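Local coordinates for uncharacterized protein (Bacillus thuringiensis serovar kurstaki, PDB 4XE7) that probably assembles into nucleotide-dependent actin-like filaments that segregate plasmids, as other ParM proteins do, at residues 234-239 with 368-373. Numbering follows the deposited sequence.
Sequences INDLGA and IVVGGG
L237 packs its CB 3.7 Å from CA of G373, in the space a CB of that glycine would need. CG of L237 stands anti to the carbonyl carbon (chi1 -44°), and the chain then runs extended (chi2 -177°) to CD1. CD1 of L237 lies 4.3 Å from CG1 of V369. V374, Y347 and Q351 also touch this leucine.

On the face carrying I234, I368, D236 and V370, opposite N235 and V369, V370 is the bump. Its CG2 rises between I234 and D236. CG2 of V370 meets CG2 of I234 at 4.0 Å and rests against CA of D236. The strands run parallel, with I234 opposite I368 and D236 opposite V370. They are neighbours in the central sheet of one actin-fold domain. D236-A239 and the glycines G371-G373 probably correspond to the phosphate-2 and adenosine motifs of actin relatives; this is the apo form.

I368 O is gripped twice by N235. N235 N bonds nearly straight to I368 O at 2.8 Å. N235 ND2 reaches I368 O from above the carbonyl plane at 3.1 Å, while OD1 accepts from N244. V370 N bonds to N235 O, and L237 N to V370 O. OD2 of D236 hangs 3.5 Å from CA of G371, on the side where a CB would clash. G373 N bonds to L237 O at 2.8 Å, from above the carbonyl plane.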
loop_
_atom_site.group_PDB
_atom_site.type_symbol
_atom_site.label_atom_id
_atom_site.label_comp_id
_atom_site.label_asym_id
_atom_site.label_seq_id
_atom_site.Cartn_x
_atom_site.Cartn_y
_atom_site.Cartn_z
ATOM N N ILE A 234 -16.940 3.800 -1.939
ATOM C CA ILE A 234 -15.662 3.159 -2.204
ATOM C C ILE A 234 -15.627 1.794 -1.544
ATOM O O ILE A 234 -15.647 1.662 -0.317
ATOM C CB ILE A 234 -14.470 4.007 -1.727
ATOM C CG1 ILE A 234 -14.549 5.411 -2.352
ATOM C CG2 ILE A 234 -13.170 3.334 -2.142
ATOM C CD1 ILE A 234 -13.454 6.372 -1.905
ATOM N N ASN A 235 -15.583 0.772 -2.381
ATOM C CA ASN A 235 -15.571 -0.586 -1.892
ATOM C C ASN A 235 -14.169 -1.175 -2.013
ATOM O O ASN A 235 -13.658 -1.379 -3.114
ATOM C CB ASN A 235 -16.599 -1.414 -2.657
ATOM C CG ASN A 235 -17.984 -0.802 -2.598
ATOM O OD1 ASN A 235 -18.757 -1.074 -1.676
ATOM N ND2 ASN A 235 -18.306 0.045 -3.585
ATOM N N ASP A 236 -13.546 -1.415 -0.863
ATOM C CA ASP A 236 -12.194 -1.949 -0.795
ATOM C C ASP A 236 -12.249 -3.478 -0.688
ATOM O O ASP A 236 -12.595 -4.015 0.377
ATOM C CB ASP A 236 -11.453 -1.339 0.410
ATOM C CG ASP A 236 -9.946 -1.604 0.387
ATOM O OD1 ASP A 236 -9.235 -1.004 1.220
ATOM O OD2 ASP A 236 -9.466 -2.397 -0.458
ATOM N N LEU A 237 -11.910 -4.166 -1.781
ATOM C CA LEU A 237 -12.015 -5.635 -1.842
ATOM C C LEU A 237 -10.690 -6.306 -1.455
ATOM O O LEU A 237 -9.716 -6.259 -2.219
ATOM C CB LEU A 237 -12.437 -6.083 -3.252
ATOM C CG LEU A 237 -13.562 -5.239 -3.840
ATOM C CD1 LEU A 237 -14.002 -5.763 -5.198
ATOM C CD2 LEU A 237 -14.730 -5.215 -2.855
ATOM N N GLY A 238 -10.652 -6.919 -0.275
ATOM C CA GLY A 238 -9.416 -7.479 0.251
ATOM C C GLY A 238 -9.371 -9.002 0.286
ATOM O O GLY A 238 -10.261 -9.669 -0.236
ATOM N N ALA A 239 -8.349 -9.552 0.936
ATOM C CA ALA A 239 -8.140 -11.000 0.950
ATOM C C ALA A 239 -9.142 -11.709 1.863
ATOM O O ALA A 239 -9.659 -12.779 1.519
ATOM C CB ALA A 239 -6.702 -11.326 1.376
ATOM N N ILE A 368 -17.425 2.817 -6.669
ATOM C CA ILE A 368 -16.021 2.554 -6.976
ATOM C C ILE A 368 -15.491 1.284 -6.306
ATOM O O ILE A 368 -15.807 1.032 -5.149
ATOM C CB ILE A 368 -15.145 3.756 -6.540
ATOM C CG1 ILE A 368 -15.738 5.054 -7.088
ATOM C CG2 ILE A 368 -13.699 3.558 -7.002
ATOM C CD1 ILE A 368 -15.017 6.330 -6.645
ATOM N N VAL A 369 -14.690 0.489 -7.032
ATOM C CA VAL A 369 -14.021 -0.658 -6.432
ATOM C C VAL A 369 -12.516 -0.436 -6.415
ATOM O O VAL A 369 -11.949 0.130 -7.347
ATOM C CB VAL A 369 -14.342 -1.985 -7.157
ATOM C CG1 VAL A 369 -15.804 -2.335 -6.982
ATOM C CG2 VAL A 369 -13.956 -1.926 -8.658
ATOM N N VAL A 370 -11.881 -0.846 -5.321
ATOM C CA VAL A 370 -10.428 -0.786 -5.186
ATOM C C VAL A 370 -10.022 -2.018 -4.434
ATOM O O VAL A 370 -10.886 -2.718 -3.908
ATOM C CB VAL A 370 -9.933 0.480 -4.428
ATOM C CG1 VAL A 370 -10.368 1.730 -5.144
ATOM C CG2 VAL A 370 -10.443 0.481 -3.006
ATOM N N GLY A 371 -8.717 -2.291 -4.376
ATOM C CA GLY A 371 -8.210 -3.387 -3.571
ATOM C C GLY A 371 -7.768 -4.541 -4.448
ATOM O O GLY A 371 -8.123 -4.582 -5.616
ATOM N N GLY A 372 -7.013 -5.480 -3.872
ATOM C CA GLY A 372 -6.519 -6.648 -4.580
ATOM C C GLY A 372 -7.616 -7.548 -5.139
ATOM O O GLY A 372 -7.392 -8.279 -6.100
ATOM N N GLY A 373 -8.794 -7.503 -4.527
ATOM C CA GLY A 373 -9.942 -8.262 -4.995
ATOM C C GLY A 373 -10.390 -7.860 -6.397
ATOM O O GLY A 373 -10.919 -8.671 -7.152
#